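Local coordinates for methyltransferase domain-containing protein (Serratia marcescens, PDB 7CLF), which probably transfers a methyl group from S-adenosyl-L-methionine to an oxygen atom of its substrate, as a dimeric O-methyltransferase, at residues A[38-43]-A[72-77]; A[195-200]-A[218-223]; A[246-251]-A[297-302]; A[270-275]-A[333-338]. All coordinates share one frame; numbering follows the deposited sequence.

Contact 1: residues A[38-43]-A[72-77]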
# COMPACT_ATOMS: atom_id res chain seq x y z
N ALA A 38 -27.38 6.02 -4.98
CA ALA A 38 -27.06 7.15 -5.85
C ALA A 38 -26.17 6.70 -7.00
O ALA A 38 -25.35 5.79 -6.85
CB ALA A 38 -26.37 8.27 -5.06
N ASP A 39 -26.32 7.36 -8.15
CA ASP A 39 -25.39 7.11 -9.24
C ASP A 39 -24.18 8.02 -9.09
O ASP A 39 -24.13 8.90 -8.22
CB ASP A 39 -26.06 7.25 -10.63
CG ASP A 39 -26.64 8.64 -10.90
OD1 ASP A 39 -26.31 9.62 -10.20
OD2 ASP A 39 -27.43 8.77 -11.86
N ALA A 40 -23.19 7.79 -9.94
CA ALA A 40 -21.93 8.52 -9.84
C ALA A 40 -22.13 10.02 -10.01
O ALA A 40 -21.56 10.82 -9.26
CB ALA A 40 -20.93 8.00 -10.87
N ALA A 41 -22.93 10.42 -11.01
CA ALA A 41 -23.17 11.83 -11.27
C ALA A 41 -23.76 12.54 -10.05
O ALA A 41 -23.43 13.70 -9.76
CB ALA A 41 -24.09 11.99 -12.48
N HIS A 42 -24.64 11.85 -9.33
CA HIS A 42 -25.25 12.47 -8.16
C HIS A 42 -24.28 12.48 -6.98
O HIS A 42 -24.22 13.45 -6.22
CB HIS A 42 -26.55 11.75 -7.81
CG HIS A 42 -27.70 12.05 -8.74
ND1 HIS A 42 -27.84 11.47 -9.98
CD2 HIS A 42 -28.76 12.88 -8.59
CE1 HIS A 42 -28.94 11.92 -10.56
NE2 HIS A 42 -29.52 12.78 -9.74
N ILE A 43 -23.50 11.40 -6.81
CA ILE A 43 -22.52 11.37 -5.73
C ILE A 43 -21.47 12.46 -5.93
O ILE A 43 -21.11 13.18 -5.00
CB ILE A 43 -21.87 9.98 -5.62
CG1 ILE A 43 -22.85 8.95 -5.05
CG2 ILE A 43 -20.64 10.03 -4.73
CD1 ILE A 43 -22.47 7.50 -5.35
N GLY A 72 -25.84 1.35 -12.76
CA GLY A 72 -25.26 2.67 -12.45
C GLY A 72 -25.57 3.18 -11.05
O GLY A 72 -24.99 4.15 -10.65
N LEU A 73 -26.45 2.51 -10.33
CA LEU A 73 -26.87 2.95 -8.97
C LEU A 73 -25.98 2.33 -7.91
O LEU A 73 -25.98 1.12 -7.83
CB LEU A 73 -28.33 2.52 -8.78
CG LEU A 73 -29.26 3.46 -8.04
CD1 LEU A 73 -29.54 4.69 -8.88
CD2 LEU A 73 -30.56 2.76 -7.69
N TYR A 74 -25.24 3.14 -7.15
CA TYR A 74 -24.39 2.58 -6.07
C TYR A 74 -25.20 2.40 -4.79
O TYR A 74 -26.08 3.21 -4.53
CB TYR A 74 -23.12 3.40 -5.84
CG TYR A 74 -22.17 3.33 -6.99
CD1 TYR A 74 -22.31 4.17 -8.07
CD2 TYR A 74 -21.19 2.36 -7.05
CE1 TYR A 74 -21.49 4.07 -9.17
CE2 TYR A 74 -20.35 2.26 -8.13
CZ TYR A 74 -20.50 3.12 -9.20
OH TYR A 74 -19.68 3.05 -10.26
N HIS A 75 -24.84 1.39 -4.02
CA HIS A 75 -25.55 1.07 -2.79
C HIS A 75 -24.54 0.57 -1.78
O HIS A 75 -23.65 -0.20 -2.14
CB HIS A 75 -26.63 -0.00 -3.03
CG HIS A 75 -27.10 -0.68 -1.78
ND1 HIS A 75 -28.01 -0.10 -0.91
CD2 HIS A 75 -26.81 -1.89 -1.25
CE1 HIS A 75 -28.23 -0.92 0.10
NE2 HIS A 75 -27.52 -2.02 -0.09
N LEU A 76 -24.68 1.03 -0.53
CA LEU A 76 -23.80 0.63 0.57
C LEU A 76 -24.36 -0.61 1.24
O LEU A 76 -25.44 -0.53 1.85
CB LEU A 76 -23.66 1.76 1.58
CG LEU A 76 -22.93 1.45 2.88
CD1 LEU A 76 -21.42 1.29 2.64
CD2 LEU A 76 -23.23 2.57 3.92
N PRO A 77 -23.67 -1.75 1.19
CA PRO A 77 -24.17 -2.96 1.85
C PRO A 77 -24.43 -2.74 3.33
O PRO A 77 -23.62 -2.13 4.03
CB PRO A 77 -23.05 -3.98 1.63
CG PRO A 77 -22.34 -3.51 0.43
CD PRO A 77 -22.40 -2.01 0.49
O HOH W 1 -23.15 5.90 -12.09
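The carbonyl oxygen of Ala38 is approached twice by Tyr74. Tyr74 N donates to Ala38 O at 2.7 Å, coming from above the carbonyl plane, while Tyr74 CB lies 3.4 Å from the same Ala38 O and the edge of the ring borders it. The return bond, from Ala38 N to Tyr74 O at 3.1 Å, completes a hydrogen-bonded antiparallel pair. Tyr74 has CG beside its own backbone N (chi1 -68°), which lays the ring along the 38-43 segment. There the aromatic CE1 is 4.3 Å from CB of Ala40, and CD1 of Ile43 crosses at about a right angle to meet Tyr74 CB at 4.2 Å. Leu58 of helix 51-63 touches all three of these side chains, so small and branched apolar residues suit the positions around the ring.

Beyond the pair the chain turns into a helix. Asp39 is its N-cap: with CG held between backbone N and carbonyl carbon (chi1 60°), OD1 accepts from His42 N at 2.9 Å, as a short carboxylate does well. Asp39 CB also rests 3.3 Å from Gly72 O. That oxygen also receives a hydrogen from a water, which in turn accepts from Ala40 N, linking the first turn of the helix to the hairpin. Gly72 suits the turn between strands 68-70 and 73-75 because its phi is positive (86°). A short strand leading into a helix-turn-helix and pairing with the hairpin that follows it, the wing, is the arrangement of a winged helix, here within the dimerisation domain.

Contact 2: residues A[195-200]-A[218-223]. With SAH (S-adenosyl-L-homocysteine), chain D.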
# COMPACT_ATOMS: atom_id res chain seq x y z
N LEU A 195 -8.62 3.71 40.74
CA LEU A 195 -8.16 3.68 39.36
C LEU A 195 -7.47 4.99 39.03
O LEU A 195 -7.99 6.07 39.32
CB LEU A 195 -9.33 3.48 38.40
CG LEU A 195 -10.03 2.14 38.56
CD1 LEU A 195 -11.42 2.22 38.01
CD2 LEU A 195 -9.23 1.06 37.87
N ALA A 196 -6.30 4.89 38.41
CA ALA A 196 -5.57 6.05 37.93
C ALA A 196 -4.90 5.72 36.60
O ALA A 196 -4.58 4.57 36.32
CB ALA A 196 -4.50 6.51 38.94
N ILE A 197 -4.70 6.75 35.79
CA ILE A 197 -3.96 6.66 34.54
C ILE A 197 -2.76 7.60 34.60
O ILE A 197 -2.87 8.73 35.09
CB ILE A 197 -4.84 7.00 33.33
CG1 ILE A 197 -5.98 5.99 33.20
CG2 ILE A 197 -3.99 7.06 32.05
CD1 ILE A 197 -7.18 6.48 32.41
N CYS A 198 -1.62 7.13 34.10
CA CYS A 198 -0.44 7.96 33.89
C CYS A 198 -0.19 8.10 32.39
O CYS A 198 0.09 7.10 31.72
CB CYS A 198 0.79 7.40 34.57
SG CYS A 198 2.15 8.59 34.41
N GLU A 199 -0.28 9.32 31.87
CA GLU A 199 -0.16 9.51 30.43
C GLU A 199 0.68 10.75 30.12
O GLU A 199 0.93 11.60 30.98
CB GLU A 199 -1.53 9.62 29.75
CG GLU A 199 -1.95 8.33 29.07
CD GLU A 199 -1.24 8.10 27.73
OE1 GLU A 199 -1.64 7.14 27.05
OE2 GLU A 199 -0.31 8.86 27.37
N LEU A 200 1.12 10.81 28.86
CA LEU A 200 1.82 11.98 28.36
C LEU A 200 0.86 13.18 28.32
O LEU A 200 -0.36 13.01 28.32
CB LEU A 200 2.39 11.71 26.98
CG LEU A 200 3.50 10.66 26.88
CD1 LEU A 200 3.86 10.41 25.42
CD2 LEU A 200 4.74 11.09 27.67
N GLU A 218 -15.05 11.56 38.20
CA GLU A 218 -14.79 11.40 39.63
C GLU A 218 -14.12 10.07 39.94
O GLU A 218 -13.52 9.94 41.01
CB GLU A 218 -16.10 11.50 40.43
CG GLU A 218 -16.54 12.91 40.82
CD GLU A 218 -17.97 12.97 41.42
OE1 GLU A 218 -18.29 12.23 42.39
OE2 GLU A 218 -18.78 13.76 40.91
N ARG A 219 -14.17 9.11 39.02
CA ARG A 219 -13.80 7.72 39.29
C ARG A 219 -12.37 7.36 38.88
O ARG A 219 -11.77 6.48 39.52
CB ARG A 219 -14.76 6.78 38.56
CG ARG A 219 -14.53 5.30 38.82
CD ARG A 219 -15.04 4.89 40.20
NE ARG A 219 -15.27 3.45 40.31
CZ ARG A 219 -16.28 2.80 39.71
NH1 ARG A 219 -17.16 3.43 38.93
NH2 ARG A 219 -16.41 1.49 39.87
N ILE A 220 -11.82 7.97 37.83
CA ILE A 220 -10.49 7.62 37.32
C ILE A 220 -9.60 8.85 37.40
O ILE A 220 -9.87 9.86 36.74
CB ILE A 220 -10.55 7.08 35.88
CG1 ILE A 220 -11.51 5.89 35.78
CG2 ILE A 220 -9.14 6.69 35.42
CD1 ILE A 220 -12.05 5.63 34.36
N ASP A 221 -8.53 8.77 38.19
CA ASP A 221 -7.58 9.87 38.30
C ASP A 221 -6.59 9.86 37.14
O ASP A 221 -6.07 8.80 36.76
CB ASP A 221 -6.83 9.78 39.63
CG ASP A 221 -5.92 10.95 39.86
OD1 ASP A 221 -6.27 12.08 39.46
OD2 ASP A 221 -4.83 10.74 40.42
N VAL A 222 -6.34 11.03 36.57
CA VAL A 222 -5.42 11.16 35.44
C VAL A 222 -4.18 11.91 35.90
O VAL A 222 -4.28 13.06 36.35
CB VAL A 222 -6.09 11.86 34.24
CG1 VAL A 222 -5.08 12.02 33.10
CG2 VAL A 222 -7.30 11.09 33.78
N VAL A 223 -3.02 11.28 35.76
CA VAL A 223 -1.74 11.80 36.23
C VAL A 223 -0.82 11.96 35.02
O VAL A 223 -0.55 10.99 34.31
CB VAL A 223 -1.11 10.86 37.26
CG1 VAL A 223 0.27 11.31 37.63
CG2 VAL A 223 -1.99 10.74 38.49
N SAH D . -2.58 1.13 26.58
CA SAH D . -3.42 1.35 25.41
CB SAH D . -2.76 2.30 24.39
CG SAH D . -1.40 1.93 23.79
SD SAH D . -0.75 3.24 22.69
C SAH D . -3.75 0.01 24.78
O SAH D . -3.41 -1.05 25.32
OXT SAH D . -4.39 -0.06 23.72
C5' SAH D . 0.65 3.63 23.78
C4' SAH D . 0.36 4.74 24.79
O4' SAH D . 1.52 4.96 25.59
C3' SAH D . 0.06 6.06 24.10
O3' SAH D . -1.19 6.54 24.51
C2' SAH D . 1.15 7.00 24.57
O2' SAH D . 0.68 8.30 24.84
C1' SAH D . 1.69 6.33 25.81
N9 SAH D . 3.10 6.66 26.02
C8 SAH D . 4.12 6.63 25.10
N7 SAH D . 5.27 7.02 25.72
C5 SAH D . 4.99 7.30 27.01
C6 SAH D . 5.79 7.73 28.06
N6 SAH D . 7.09 7.94 27.86
N1 SAH D . 5.22 7.94 29.29
C2 SAH D . 3.87 7.71 29.48
N3 SAH D . 3.08 7.28 28.42
C4 SAH D . 3.64 7.08 27.21
O HOH W 2 -9.71 6.51 41.84
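Ile197 and Ile220 both hold CG1 beside the backbone N (chi1 -63° and -55°), which turns Ile220 CG2 toward its neighbour and carries CD1 of Ile197 across to meet it at 3.6 Å, the two side chains passing at a slant. Leu195 adds CB against CG1 of Ile220 at 4.2 Å. These apolar branches fill the side of the sheet covered by helices 181-189 and 201-213. Beneath them, a ladder of parallel strand bonds joins the segments. Ile197 sits at its centre, giving N to Asp221 O and taking Val223 N on its own O, both at 2.6 Å and both nearly straight at the acceptor. Asp221 N to Leu195 O and Glu199 N to Val223 O extend it in either direction. On the other side Ala196 and Cys198 are small enough to lie close beneath loop residues Tyr237 and Leu232, while Asp221, at the edge strand, is exposed.

This is a right-handed beta-alpha-beta unit of the Rossmann-like fold, and the strand ends at the cofactor. Glu199, its chain bent at chi2, takes the ribose O3' on OE1 at 2.6 Å and O2' on OE2 at 2.8 Å. Leu200 N also donates to OE2, on the lone pair turned away from OE1, and Gly178 N donates to OE1. Four donors on one carboxylate probably stabilise its ionised form, a fitting acceptor for a ribose diol.

Contact 3: residues A[246-251]-A[297-302]. With SAH (S-adenosyl-L-homocysteine), chain D.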
# COMPACT_ATOMS: atom_id res chain seq x y z
N LEU A 246 5.59 -0.94 25.22
CA LEU A 246 6.99 -1.35 25.14
C LEU A 246 7.48 -1.40 23.70
O LEU A 246 8.61 -0.98 23.40
CB LEU A 246 7.17 -2.70 25.83
CG LEU A 246 7.04 -2.59 27.36
CD1 LEU A 246 7.29 -3.92 28.04
CD2 LEU A 246 8.01 -1.54 27.87
N HIS A 247 6.63 -1.86 22.77
CA HIS A 247 7.04 -2.00 21.38
C HIS A 247 7.25 -0.67 20.68
O HIS A 247 7.73 -0.65 19.54
CB HIS A 247 5.99 -2.82 20.61
CG HIS A 247 4.67 -2.14 20.47
ND1 HIS A 247 3.51 -2.66 21.01
CD2 HIS A 247 4.31 -0.98 19.88
CE1 HIS A 247 2.50 -1.85 20.74
NE2 HIS A 247 2.96 -0.82 20.05
N ASP A 248 6.86 0.44 21.30
CA ASP A 248 7.10 1.74 20.70
C ASP A 248 8.50 2.26 20.98
O ASP A 248 8.81 3.40 20.60
CB ASP A 248 6.05 2.75 21.19
CG ASP A 248 4.66 2.47 20.62
OD1 ASP A 248 4.56 2.24 19.40
OD2 ASP A 248 3.68 2.45 21.39
N TYR A 249 9.36 1.45 21.61
CA TYR A 249 10.68 1.91 22.01
C TYR A 249 11.72 0.81 21.84
O TYR A 249 11.42 -0.38 21.86
CB TYR A 249 10.70 2.39 23.48
CG TYR A 249 9.84 3.60 23.72
CD1 TYR A 249 10.26 4.85 23.30
CD2 TYR A 249 8.61 3.50 24.35
CE1 TYR A 249 9.49 5.97 23.52
CE2 TYR A 249 7.82 4.61 24.56
CZ TYR A 249 8.27 5.85 24.16
OH TYR A 249 7.52 6.98 24.37
N ALA A 250 12.97 1.25 21.72
CA ALA A 250 14.09 0.34 21.55
C ALA A 250 14.23 -0.54 22.79
O ALA A 250 13.86 -0.15 23.89
CB ALA A 250 15.38 1.12 21.31
N PRO A 251 14.76 -1.76 22.62
CA PRO A 251 14.93 -2.66 23.78
C PRO A 251 15.67 -2.02 24.94
O PRO A 251 15.33 -2.25 26.11
CB PRO A 251 15.70 -3.84 23.18
CG PRO A 251 15.20 -3.90 21.77
CD PRO A 251 15.03 -2.45 21.35
N VAL A 297 9.90 2.59 10.98
CA VAL A 297 9.85 3.83 10.21
C VAL A 297 9.33 5.01 11.03
O VAL A 297 9.66 6.16 10.73
CB VAL A 297 9.02 3.64 8.92
CG1 VAL A 297 9.67 2.59 8.05
CG2 VAL A 297 7.59 3.25 9.25
N SER A 298 8.53 4.77 12.07
CA SER A 298 7.84 5.88 12.75
C SER A 298 8.32 6.18 14.17
O SER A 298 8.36 7.34 14.55
CB SER A 298 6.33 5.62 12.82
OG SER A 298 6.07 4.40 13.49
N THR A 299 8.67 5.18 14.97
CA THR A 299 8.85 5.41 16.40
C THR A 299 10.32 5.66 16.72
O THR A 299 11.22 5.54 15.87
CB THR A 299 8.30 4.24 17.23
OG1 THR A 299 9.13 3.09 17.03
CG2 THR A 299 6.86 3.90 16.83
N ASP A 300 10.58 5.96 17.99
CA ASP A 300 11.96 6.12 18.46
C ASP A 300 12.49 4.77 18.93
O ASP A 300 12.57 4.48 20.12
CB ASP A 300 11.99 7.17 19.57
CG ASP A 300 11.54 8.53 19.09
OD1 ASP A 300 12.20 9.08 18.18
OD2 ASP A 300 10.52 9.05 19.61
N GLY A 301 12.84 3.92 17.96
CA GLY A 301 13.47 2.64 18.24
C GLY A 301 12.54 1.44 18.34
O GLY A 301 13.03 0.32 18.56
N GLY A 302 11.24 1.63 18.17
CA GLY A 302 10.30 0.55 18.43
C GLY A 302 10.55 -0.69 17.58
O GLY A 302 11.14 -0.63 16.49
N SAH D . -2.58 1.13 26.58
CA SAH D . -3.42 1.35 25.41
CB SAH D . -2.76 2.30 24.39
CG SAH D . -1.40 1.93 23.79
SD SAH D . -0.75 3.24 22.69
C SAH D . -3.75 0.01 24.78
O SAH D . -3.41 -1.05 25.32
OXT SAH D . -4.39 -0.06 23.72
C5' SAH D . 0.65 3.63 23.78
C4' SAH D . 0.36 4.74 24.79
O4' SAH D . 1.52 4.96 25.59
C3' SAH D . 0.06 6.06 24.10
O3' SAH D . -1.19 6.54 24.51
C2' SAH D . 1.15 7.00 24.57
O2' SAH D . 0.68 8.30 24.84
C1' SAH D . 1.69 6.33 25.81
N9 SAH D . 3.10 6.66 26.02
C8 SAH D . 4.12 6.63 25.10
N7 SAH D . 5.27 7.02 25.72
C5 SAH D . 4.99 7.30 27.01
C6 SAH D . 5.79 7.73 28.06
N6 SAH D . 7.09 7.94 27.86
N1 SAH D . 5.22 7.94 29.29
C2 SAH D . 3.87 7.71 29.48
N3 SAH D . 3.08 7.28 28.42
C4 SAH D . 3.64 7.08 27.21
O HOH W 3 8.44 6.04 20.17
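Gly302 CA presses against His247 O at 3.0 Å where two loops of the Rossmann-like methyltransferase domain meet, one following strand 239-243 and the other leaving helix 286-298. This is the tight part. Having no side chain, Gly302 can lie against the backbone of residues 247-249, reaching Tyr249 N with its CA at 3.4 Å. Gly301, with a positive phi of 94° that suits glycine, brings its O to 3.2 Å from Ala250 CA, a CA-H...O contact. Thr299 closes the turn: its OG1 accepts from Gly302 N in an ST motif and bonds to Met295 O, while its CB packs on Asp248 O at 3.5 Å.

The looser side is bridged by water, which donates to Asp248 O and accepts from Asp300 N. The Asp300 carboxylate is taken up by a salt bridge to Arg121 and a bond from Trp131 N. At the other end of the contact, past Ala250, Pro251 packs on Arg52 of the second subunit. The junction packs directly against the backbone of His247, the predicted proton acceptor. Two residues along, the aromatic edge of Tyr249 faces the cofactor, and its OH donates to adenine N7 of S-adenosyl-L-homocysteine at 2.6 Å.

Contact 4: residues A[270-275]-A[333-338]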
# COMPACT_ATOMS: atom_id res chain seq x y z
N ARG A 270 2.30 -5.76 42.09
CA ARG A 270 2.31 -6.53 40.85
C ARG A 270 2.36 -5.59 39.66
O ARG A 270 1.86 -4.46 39.71
CB ARG A 270 1.07 -7.43 40.76
CG ARG A 270 0.91 -8.15 39.43
CD ARG A 270 -0.01 -9.35 39.57
NE ARG A 270 0.40 -10.18 40.70
CZ ARG A 270 -0.37 -11.10 41.26
NH1 ARG A 270 -1.61 -11.30 40.80
NH2 ARG A 270 0.08 -11.81 42.28
N PHE A 271 3.03 -6.04 38.59
CA PHE A 271 3.11 -5.32 37.32
C PHE A 271 2.75 -6.28 36.19
O PHE A 271 3.18 -7.43 36.19
CB PHE A 271 4.51 -4.73 37.10
CG PHE A 271 4.69 -4.11 35.74
CD1 PHE A 271 4.04 -2.93 35.40
CD2 PHE A 271 5.53 -4.70 34.80
CE1 PHE A 271 4.21 -2.36 34.14
CE2 PHE A 271 5.71 -4.13 33.54
CZ PHE A 271 5.05 -2.96 33.21
N ILE A 272 1.96 -5.80 35.23
CA ILE A 272 1.56 -6.57 34.05
C ILE A 272 1.81 -5.72 32.82
O ILE A 272 1.31 -4.59 32.72
CB ILE A 272 0.08 -7.00 34.09
CG1 ILE A 272 -0.19 -7.87 35.32
CG2 ILE A 272 -0.30 -7.77 32.79
CD1 ILE A 272 -1.65 -8.27 35.47
N ALA A 273 2.59 -6.24 31.87
CA ALA A 273 2.67 -5.64 30.55
C ALA A 273 1.95 -6.54 29.56
O ALA A 273 2.03 -7.77 29.65
CB ALA A 273 4.13 -5.41 30.14
N SER A 274 1.20 -5.94 28.64
CA SER A 274 0.49 -6.67 27.61
C SER A 274 0.99 -6.23 26.24
O SER A 274 1.03 -5.03 25.94
CB SER A 274 -1.03 -6.49 27.71
OG SER A 274 -1.44 -5.14 27.65
N GLU A 275 1.39 -7.19 25.43
CA GLU A 275 1.95 -6.93 24.12
C GLU A 275 1.41 -7.98 23.15
O GLU A 275 0.70 -8.90 23.55
CB GLU A 275 3.49 -6.96 24.17
CG GLU A 275 4.09 -5.85 25.02
CD GLU A 275 4.23 -4.55 24.24
OE1 GLU A 275 4.77 -4.59 23.12
OE2 GLU A 275 3.78 -3.50 24.73
N LEU A 333 0.37 -11.52 28.26
CA LEU A 333 0.57 -10.74 29.48
C LEU A 333 1.83 -11.23 30.18
O LEU A 333 1.94 -12.42 30.52
CB LEU A 333 -0.61 -10.86 30.45
CG LEU A 333 -2.01 -10.40 30.10
CD1 LEU A 333 -2.82 -10.13 31.35
CD2 LEU A 333 -1.94 -9.18 29.30
N ILE A 334 2.77 -10.32 30.43
CA ILE A 334 3.97 -10.62 31.19
C ILE A 334 3.83 -9.96 32.55
O ILE A 334 3.47 -8.78 32.63
CB ILE A 334 5.25 -10.15 30.47
CG1 ILE A 334 5.28 -10.67 29.03
CG2 ILE A 334 6.48 -10.63 31.21
CD1 ILE A 334 4.97 -9.61 28.00
N VAL A 335 4.12 -10.72 33.60
CA VAL A 335 3.79 -10.29 34.95
C VAL A 335 4.98 -10.57 35.87
O VAL A 335 5.67 -11.59 35.72
CB VAL A 335 2.51 -10.98 35.45
CG1 VAL A 335 2.68 -12.46 35.44
CG2 VAL A 335 2.12 -10.47 36.84
N GLY A 336 5.22 -9.65 36.80
CA GLY A 336 6.24 -9.80 37.82
C GLY A 336 5.83 -9.04 39.06
O GLY A 336 4.83 -8.32 39.07
N GLU A 337 6.62 -9.20 40.12
CA GLU A 337 6.32 -8.59 41.41
C GLU A 337 7.57 -7.94 41.97
O GLU A 337 8.70 -8.27 41.58
CB GLU A 337 5.77 -9.63 42.40
CG GLU A 337 4.29 -9.95 42.21
CD GLU A 337 4.07 -11.20 41.38
OE1 GLU A 337 5.06 -11.94 41.17
OE2 GLU A 337 2.92 -11.44 40.95
N LYS A 338 7.37 -7.02 42.90
CA LYS A 338 8.48 -6.32 43.55
C LYS A 338 8.76 -6.91 44.94
O LYS A 338 7.83 -7.25 45.68
CB LYS A 338 8.19 -4.82 43.67
CG LYS A 338 9.26 -4.02 44.37
CD LYS A 338 9.05 -2.53 44.14
CE LYS A 338 10.18 -1.70 44.74
NZ LYS A 338 10.05 -0.24 44.38
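Phe271 and Gly336 exchange two backbone bonds, Phe271 N to Gly336 O at 2.9 Å and Gly336 N to Phe271 O at 3.1 Å, as do Ala273 and Ile334. These two hydrogen-bonded pairs set strand 332-337 antiparallel to 270-275, the reversed strand characteristic of the seven-stranded class I methyltransferase sheet. At the outer end Arg270 and Glu337 lie side by side in a salt bridge. Arg270 NE is 2.8 Å from Glu337 OE2, but the hydrogen bond is weak because its angle is only 126°, the two flat groups standing 76° apart. The same OE2 also meets Arg323, so two arginines share one carboxylate oxygen, which probably favours its charged form, while NH1 of Arg270 bonds to Tyr164.

Inward the packing is apolar. Val335 places CG2 opposite its own N, where it touches Arg270 CD at 3.6 Å and Ile272 CG1 at 3.8 Å. Leu333 reaches Ile272 CG2 with CD1, and Phe156 and Phe160 of helix 139-163 cover this side. On the reverse side Phe271, Ala273 and Ile334 pack toward helix 307-316, with Phe314 meeting the ring of Phe271; Gly336, cross-strand partner of Phe271, adds no side chain on this face. Ser274, whose OG bonds to His241 and to the cofactor-binding Arg331, has its CB tightly pressed by Leu333 CD2 at 3.3 Å.

Contact 1 stands apart in the dimerisation domain, its centre 43 to 51 Å from the others, and is complete before any of them begins. Contacts 2 and 4 lie on the same seven-stranded sheet, with centres about 19 Å apart: contact 2 joins an edge strand to its neighbour, and contact 4 pairs strands on the other half. Contact 3 joins a cofactor-touching loop to the end of helix 286-298 and interleaves with contact 4 along the chain. Its His247 ND1 lies 3.1 Å from Glu275 OE1 of contact 4, a weak hydrogen bond that ties the predicted proton acceptor to the sheet. Contact 2 holds the ribose and packs Leu200 on adenine; contact 3 bonds adenine N7.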